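Local structure of putative adenylate cyclase (Vibrio parahaemolyticus, 2ACA) at residues A[41-47]-A[63-69]; A[52-56]-A[105-109]; A[71-75]-A[87-91]. The protein is a putative class IV-type adenylate cyclase of the CYTH family, which may convert ATP to cyclic AMP, although its activity is not established. All blocks are in the same frame, centred on the assembly; numbering follows the deposited sequence.

Contact 1 (A[41-47]-A[63-69]); sequences NQESDWF and VLREIQP. With PO4 (phosphate ion), chain D.
R65 meets two acids of strand 41-47, each in a different geometry. D45 OD2 lies at the guanidinium edge, in its plane, and receives R65 NE on its syn lone pair at 2.6 Å with an N-H...O angle of 165°. E43 OE2 lies over one face, 3.1 Å from R65 NE, with carboxylate and guanidinium planes 15° apart; charge alone joins this pair, since no N-H points at the oxygen. A bend at chi3 (-58°) turns the arginine so that NE reaches both acids while NH1 gives a 2.9 Å bond to O4 of a phosphate ion. E43 OE1 has a second cation in R115, so R65 and R115 probably help to offset the charge of the neighbouring acids. Packing is tight at the F47-V63 end of this face, where V63 CG2 sits over the F47 ring, 3.8 Å from its centroid. On the other face W46 lays its edge along the strand, CE3 being 3.4 Å from L64 O, and helix 93-102 covers W46 and L64. Toward Q42 and exposed Q68 the side chains touch little, and two backbone bonds hold the pair, Q42 N to Q68 O at 2.7 Å and Q68 N to Q42 O. An antiparallel pair with acids and an arginine on one face, the arginine holding a phosphate probably from the crystallisation liquor, is consistent with the charged CYTH beta tunnel, which in relatives receives triphosphates.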
# COMPACT_ATOMS: atom_id res chain seq x y z
N ASN A 41 17.50 -12.74 6.01
CA ASN A 41 17.30 -11.41 5.43
C ASN A 41 17.30 -10.42 6.58
O ASN A 41 17.16 -10.80 7.75
CB ASN A 41 15.95 -11.29 4.72
CG ASN A 41 15.95 -11.86 3.32
OD1 ASN A 41 15.20 -11.42 2.47
ND2 ASN A 41 16.78 -12.87 3.09
N GLN A 42 17.45 -9.14 6.27
CA GLN A 42 17.39 -8.12 7.29
C GLN A 42 15.97 -7.56 7.23
O GLN A 42 15.48 -7.20 6.15
CB GLN A 42 18.38 -6.99 7.01
CG GLN A 42 18.43 -5.96 8.13
CD GLN A 42 19.20 -4.71 7.75
OE1 GLN A 42 18.80 -3.97 6.84
NE2 GLN A 42 20.30 -4.46 8.44
N GLU A 43 15.29 -7.52 8.37
CA GLU A 43 13.95 -6.96 8.37
C GLU A 43 13.93 -5.66 9.15
O GLU A 43 14.36 -5.61 10.29
CB GLU A 43 12.92 -7.91 9.00
CG GLU A 43 11.51 -7.28 9.02
CD GLU A 43 10.47 -8.15 9.69
OE1 GLU A 43 10.17 -9.25 9.17
OE2 GLU A 43 9.93 -7.73 10.74
N SER A 44 13.43 -4.61 8.50
CA SER A 44 13.32 -3.30 9.12
C SER A 44 11.84 -3.02 9.33
O SER A 44 11.02 -3.30 8.46
CB SER A 44 13.91 -2.22 8.22
OG SER A 44 15.27 -2.48 7.93
N ASP A 45 11.50 -2.50 10.50
CA ASP A 45 10.12 -2.16 10.80
C ASP A 45 10.04 -0.71 11.27
O ASP A 45 10.87 -0.23 12.04
CB ASP A 45 9.54 -3.10 11.86
CG ASP A 45 9.39 -4.53 11.36
OD1 ASP A 45 10.38 -5.28 11.40
OD2 ASP A 45 8.28 -4.89 10.91
N TRP A 46 9.02 -0.02 10.76
CA TRP A 46 8.77 1.36 11.12
C TRP A 46 7.36 1.41 11.68
O TRP A 46 6.40 1.16 10.95
CB TRP A 46 8.84 2.25 9.87
CG TRP A 46 10.20 2.45 9.32
CD1 TRP A 46 11.06 3.46 9.63
CD2 TRP A 46 10.86 1.65 8.33
NE1 TRP A 46 12.21 3.35 8.88
CE2 TRP A 46 12.11 2.24 8.08
CE3 TRP A 46 10.51 0.49 7.63
CZ2 TRP A 46 13.02 1.72 7.15
CZ3 TRP A 46 11.40 -0.03 6.70
CH2 TRP A 46 12.65 0.59 6.47
N PHE A 47 7.23 1.70 12.97
CA PHE A 47 5.91 1.78 13.60
C PHE A 47 5.42 3.23 13.55
O PHE A 47 6.18 4.16 13.84
CB PHE A 47 5.97 1.31 15.05
CG PHE A 47 6.35 -0.13 15.20
CD1 PHE A 47 7.62 -0.57 14.82
CD2 PHE A 47 5.44 -1.06 15.70
CE1 PHE A 47 7.97 -1.92 14.94
CE2 PHE A 47 5.77 -2.41 15.82
CZ PHE A 47 7.04 -2.84 15.43
N VAL A 63 2.28 -0.53 10.84
CA VAL A 63 3.67 -0.78 10.51
C VAL A 63 4.01 -0.84 9.03
O VAL A 63 3.26 -1.39 8.23
CB VAL A 63 4.13 -2.13 11.16
CG1 VAL A 63 5.57 -2.45 10.76
CG2 VAL A 63 3.99 -2.05 12.68
N LEU A 64 5.15 -0.26 8.66
CA LEU A 64 5.66 -0.36 7.31
C LEU A 64 6.83 -1.32 7.52
O LEU A 64 7.61 -1.16 8.48
CB LEU A 64 6.11 1.00 6.78
CG LEU A 64 4.96 1.92 6.33
CD1 LEU A 64 5.49 3.18 5.66
CD2 LEU A 64 4.06 1.16 5.35
N ARG A 65 6.95 -2.33 6.67
CA ARG A 65 8.02 -3.32 6.85
C ARG A 65 8.69 -3.68 5.55
O ARG A 65 8.03 -3.88 4.54
CB ARG A 65 7.45 -4.59 7.51
CG ARG A 65 8.35 -5.83 7.45
CD ARG A 65 7.64 -7.05 8.07
NE ARG A 65 7.26 -6.82 9.46
CZ ARG A 65 6.51 -7.65 10.18
NH1 ARG A 65 6.05 -8.77 9.64
NH2 ARG A 65 6.21 -7.36 11.44
N GLU A 66 10.02 -3.76 5.58
CA GLU A 66 10.81 -4.11 4.41
C GLU A 66 11.79 -5.23 4.78
O GLU A 66 12.47 -5.17 5.80
CB GLU A 66 11.59 -2.90 3.89
CG GLU A 66 12.55 -3.22 2.77
CD GLU A 66 13.20 -1.98 2.17
OE1 GLU A 66 13.78 -1.18 2.93
OE2 GLU A 66 13.13 -1.80 0.94
N ILE A 67 11.85 -6.24 3.93
CA ILE A 67 12.71 -7.38 4.12
C ILE A 67 13.65 -7.46 2.93
O ILE A 67 13.21 -7.59 1.79
CB ILE A 67 11.88 -8.69 4.24
CG1 ILE A 67 10.92 -8.58 5.43
CG2 ILE A 67 12.81 -9.89 4.42
CD1 ILE A 67 9.94 -9.73 5.55
N GLN A 68 14.95 -7.37 3.20
CA GLN A 68 15.96 -7.43 2.15
C GLN A 68 16.95 -8.55 2.41
O GLN A 68 17.24 -8.88 3.56
CB GLN A 68 16.69 -6.09 2.06
CG GLN A 68 16.00 -5.10 1.13
CD GLN A 68 16.42 -3.67 1.37
OE1 GLN A 68 16.17 -2.79 0.54
NE2 GLN A 68 17.04 -3.42 2.51
N PRO A 69 17.52 -9.12 1.34
CA PRO A 69 17.28 -8.75 -0.06
C PRO A 69 16.06 -9.36 -0.78
O PRO A 69 15.95 -9.25 -1.99
CB PRO A 69 18.59 -9.14 -0.74
CG PRO A 69 18.96 -10.39 0.01
CD PRO A 69 18.69 -10.01 1.45
P PO4 D . 5.29 -10.76 12.89
O1 PO4 D . 6.02 -9.88 13.83
O2 PO4 D . 4.27 -11.56 13.63
O3 PO4 D . 6.24 -11.68 12.22
O4 PO4 D . 4.61 -9.93 11.86

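Contact 2 (A[52-56]-A[105-109]); sequences QRTLT and YEVIQ
R53 NH1 has two acceptors, E106 OE2 across the contact and, weakly, the carbonyl oxygen of T50. The bond from R53 NH1 to E106 OE2 measures 3.1 Å and belongs to a salt bridge, but it is not straight: the N-H...O angle is 136°. The donor approaches from above the carboxylate, 36° out of its plane, and the two flat groups stand steeply to each other. E106 reaches the arginine with an extended chain. I108 supports the same guanidinium from one face, its CG2 lying 3.4 Å from R53 NE and 3.5 Å from R53 CZ, so that an aliphatic branch backs the cation while the two side chains run past each other in opposite directions. With CG1 of I108 wedged between the backbone N and the carbonyl carbon (chi1 63°), CG2 is left for the arginine and CD1 extends to T56 OG1, 4.1 Å away. That hydroxyl has its stronger partner in D49, whose other carboxylate oxygen takes the backbone N of L55. The contact sits where the chain turns a corner at I108 in the antiparallel sheet: I108 and Q109 both face F47 in a classic beta bulge, and R53 occupies the N-cap position before the short helix 54-57. Deeper in, the packing is apolar. L55 CD1 touches Y105 CE1 at 3.6 Å, the two side chains crossing at about a right angle, and both also rest on L62 of strand 61-68. Y105 further packs against M103 of the second subunit.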
# COMPACT_ATOMS: atom_id res chain seq x y z
N GLN A 52 -0.98 12.23 19.43
CA GLN A 52 -1.52 11.81 20.72
C GLN A 52 -1.49 10.29 20.91
O GLN A 52 -2.01 9.77 21.90
CB GLN A 52 -2.94 12.33 20.94
CG GLN A 52 -3.96 11.91 19.89
CD GLN A 52 -4.12 12.94 18.80
OE1 GLN A 52 -4.54 14.06 19.05
NE2 GLN A 52 -3.78 12.56 17.57
N ARG A 53 -0.87 9.59 19.96
CA ARG A 53 -0.73 8.13 20.05
C ARG A 53 -2.08 7.42 20.08
O ARG A 53 -2.29 6.49 20.86
CB ARG A 53 0.09 7.77 21.29
CG ARG A 53 1.49 8.37 21.29
CD ARG A 53 2.35 7.75 20.20
NE ARG A 53 3.73 8.21 20.23
CZ ARG A 53 4.16 9.38 19.76
NH1 ARG A 53 3.31 10.22 19.20
NH2 ARG A 53 5.45 9.69 19.83
N THR A 54 -2.98 7.87 19.21
CA THR A 54 -4.34 7.33 19.10
C THR A 54 -4.42 5.83 18.82
O THR A 54 -5.22 5.12 19.45
CB THR A 54 -5.09 8.10 18.00
OG1 THR A 54 -5.14 9.49 18.38
CG2 THR A 54 -6.51 7.56 17.81
N LEU A 55 -3.63 5.34 17.88
CA LEU A 55 -3.63 3.93 17.57
C LEU A 55 -3.17 3.09 18.77
O LEU A 55 -3.73 2.04 19.07
CB LEU A 55 -2.74 3.66 16.36
CG LEU A 55 -3.27 4.28 15.07
CD1 LEU A 55 -2.27 4.08 13.95
CD2 LEU A 55 -4.61 3.66 14.72
N THR A 56 -2.14 3.57 19.48
CA THR A 56 -1.62 2.84 20.63
C THR A 56 -2.65 2.78 21.77
O THR A 56 -2.75 1.76 22.45
CB THR A 56 -0.31 3.48 21.14
OG1 THR A 56 0.64 3.54 20.07
CG2 THR A 56 0.29 2.65 22.26
N TYR A 105 0.66 10.94 10.38
CA TYR A 105 1.34 9.94 11.20
C TYR A 105 2.84 10.19 11.32
O TYR A 105 3.44 10.80 10.45
CB TYR A 105 1.11 8.55 10.61
CG TYR A 105 -0.33 8.07 10.72
CD1 TYR A 105 -0.80 7.53 11.91
CD2 TYR A 105 -1.21 8.19 9.65
CE1 TYR A 105 -2.13 7.11 12.04
CE2 TYR A 105 -2.54 7.78 9.76
CZ TYR A 105 -3.00 7.24 10.96
OH TYR A 105 -4.30 6.80 11.08
N GLU A 106 3.43 9.71 12.41
CA GLU A 106 4.87 9.86 12.63
C GLU A 106 5.49 8.56 13.16
O GLU A 106 4.84 7.80 13.88
CB GLU A 106 5.14 11.00 13.63
CG GLU A 106 4.41 10.86 14.95
CD GLU A 106 4.70 12.02 15.90
OE1 GLU A 106 4.71 13.19 15.44
OE2 GLU A 106 4.89 11.78 17.10
N VAL A 107 6.74 8.31 12.81
CA VAL A 107 7.44 7.11 13.26
C VAL A 107 7.60 7.19 14.77
O VAL A 107 8.26 8.09 15.29
CB VAL A 107 8.84 6.98 12.64
CG1 VAL A 107 9.50 5.70 13.11
CG2 VAL A 107 8.75 6.98 11.11
N ILE A 108 7.01 6.26 15.50
CA ILE A 108 7.15 6.27 16.94
C ILE A 108 8.17 5.22 17.33
O ILE A 108 8.49 5.05 18.50
CB ILE A 108 5.81 5.97 17.63
CG1 ILE A 108 5.34 4.56 17.28
CG2 ILE A 108 4.78 7.01 17.20
CD1 ILE A 108 4.03 4.18 17.90
N GLN A 109 8.70 4.53 16.33
CA GLN A 109 9.68 3.48 16.57
C GLN A 109 10.12 2.80 15.27
O GLN A 109 9.32 2.60 14.35
CB GLN A 109 9.09 2.45 17.53
CG GLN A 109 9.91 1.18 17.69
CD GLN A 109 9.28 0.22 18.68
OE1 GLN A 109 9.38 0.40 19.90
NE2 GLN A 109 8.60 -0.80 18.16

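Contact 3 (A[71-75]-A[87-91]); sequences GIKLW and ATNIT
K73 and I90 are joined first by the backbone: I90 N donates to K73 O at 3.0 Å with an N-H...O angle of 161°. Two more backbone bonds hold W75 to T88, W75 N to T88 O at 3.1 Å and T88 N to W75 O at 3.2 Å, the latter noticeably bent (144°). They make W75 and T88 an antiparallel hydrogen-bonded pair, while L74 and N89 form the non-hydrogen-bonded pair beside it.

A lysine bond and a water bridge add to the backbone set. The lysine chain folds back at chi3 (-72°), carrying K73 NZ to T91 O at 2.7 Å, so its ammonium group is tied to the loop that follows strand 85-89. A water molecule bridges the two segments: it accepts from K73 N and donates to N89 OD1 at 2.9 Å.

Side-chain packing differs on the two faces. L74 runs alongside N89, its CD2 methyl against the amide oxygen OD1. On the other face the packing is apolar: W75 CE3 approaches T88 CG2 at 3.6 Å, and W75 CB touches I90 CG2 at 3.9 Å; L62 and L64 of strand 61-68 also pack on this tryptophan.

Contacts between subunits extend the set. W75 stacks on W75 of the second subunit, T88 OG1 bonds to K92 N of that subunit, and N89 N bonds to T91 OG1 there.

A G1 bulge, with G71 and I72 both facing I67 and G71 at positive phi, leads into strand 72-78. The whole is an antiparallel beta hairpin at the edge of this chain's sheet, with its outermost strand 85-89 at the dimer interface.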
# COMPACT_ATOMS: atom_id res chain seq x y z
N GLY A 71 13.19 -8.34 -0.86
CA GLY A 71 12.45 -7.26 -1.47
C GLY A 71 10.97 -7.31 -1.12
O GLY A 71 10.13 -6.87 -1.90
N ILE A 72 10.66 -7.84 0.05
CA ILE A 72 9.27 -7.94 0.49
C ILE A 72 9.00 -6.67 1.28
O ILE A 72 9.76 -6.31 2.18
CB ILE A 72 9.04 -9.19 1.39
CG1 ILE A 72 9.13 -10.45 0.52
CG2 ILE A 72 7.69 -9.12 2.07
CD1 ILE A 72 9.05 -11.75 1.32
N LYS A 73 7.91 -5.99 0.93
CA LYS A 73 7.55 -4.73 1.58
C LYS A 73 6.07 -4.76 1.93
O LYS A 73 5.22 -5.02 1.07
CB LYS A 73 7.87 -3.57 0.63
CG LYS A 73 9.36 -3.48 0.35
CD LYS A 73 9.74 -2.46 -0.71
CE LYS A 73 9.34 -2.90 -2.10
NZ LYS A 73 10.06 -2.11 -3.14
N LEU A 74 5.76 -4.50 3.19
CA LEU A 74 4.39 -4.58 3.64
C LEU A 74 3.88 -3.38 4.41
O LEU A 74 4.64 -2.66 5.03
CB LEU A 74 4.20 -5.82 4.51
CG LEU A 74 4.54 -7.19 3.89
CD1 LEU A 74 5.05 -8.13 4.97
CD2 LEU A 74 3.30 -7.78 3.22
N TRP A 75 2.57 -3.21 4.35
CA TRP A 75 1.87 -2.17 5.08
C TRP A 75 1.03 -3.05 6.01
O TRP A 75 0.25 -3.88 5.55
CB TRP A 75 1.03 -1.32 4.11
CG TRP A 75 -0.05 -0.51 4.73
CD1 TRP A 75 -0.15 -0.12 6.04
CD2 TRP A 75 -1.20 0.01 4.07
NE1 TRP A 75 -1.29 0.62 6.23
CE2 TRP A 75 -1.96 0.71 5.03
CE3 TRP A 75 -1.67 -0.04 2.75
CZ2 TRP A 75 -3.16 1.36 4.72
CZ3 TRP A 75 -2.87 0.59 2.44
CH2 TRP A 75 -3.60 1.28 3.42
N ALA A 87 -2.80 -6.92 6.26
CA ALA A 87 -1.65 -6.45 5.54
C ALA A 87 -1.87 -6.50 4.04
O ALA A 87 -2.84 -7.07 3.56
CB ALA A 87 -0.45 -7.30 5.88
N THR A 88 -0.95 -5.88 3.33
CA THR A 88 -0.96 -5.90 1.88
C THR A 88 0.44 -5.54 1.46
O THR A 88 1.10 -4.72 2.10
CB THR A 88 -1.94 -4.88 1.27
OG1 THR A 88 -1.88 -4.98 -0.16
CG2 THR A 88 -1.57 -3.46 1.67
N ASN A 89 0.91 -6.16 0.39
CA ASN A 89 2.24 -5.85 -0.13
C ASN A 89 2.15 -4.48 -0.82
O ASN A 89 1.09 -4.10 -1.34
CB ASN A 89 2.68 -6.93 -1.12
CG ASN A 89 2.99 -8.26 -0.43
OD1 ASN A 89 4.11 -8.50 0.01
ND2 ASN A 89 1.98 -9.12 -0.32
N ILE A 90 3.25 -3.74 -0.79
CA ILE A 90 3.33 -2.42 -1.43
C ILE A 90 4.62 -2.43 -2.24
O ILE A 90 5.58 -3.12 -1.87
CB ILE A 90 3.38 -1.27 -0.38
CG1 ILE A 90 4.53 -1.49 0.61
CG2 ILE A 90 2.05 -1.18 0.38
CD1 ILE A 90 4.68 -0.36 1.63
N THR A 91 4.64 -1.69 -3.34
CA THR A 91 5.83 -1.65 -4.19
C THR A 91 6.79 -0.50 -3.87
O THR A 91 7.99 -0.62 -4.11
CB THR A 91 5.45 -1.56 -5.68
OG1 THR A 91 4.59 -0.43 -5.88
CG2 THR A 91 4.71 -2.83 -6.11
O HOH W 1 6.43 -7.53 -1.37

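From the N terminus, strand 35-49 supplies residues 41-47, and contact 1 closes the short loop that carries helix 54-57 by pairing them with 63-69. Segment 52-56 lies within that loop, yet its partner 105-109 comes much later, so contacts 1 and 2 cross. Contact 3 follows contact 1 in series and falls wholly within the long excursion between the segments of contact 2. Probable bonds join contacts 1 and 3 (L74 N to R65 O, I67 N to I72 O) and contacts 1 and 2 (F47 N to Q109 O). Contacts 1 and 3 pair strands 35-49 with 61-68 and 72-78 with 85-89, while contact 2 sets helix 54-57 against the start of strand 106-120 of the same antiparallel sheet.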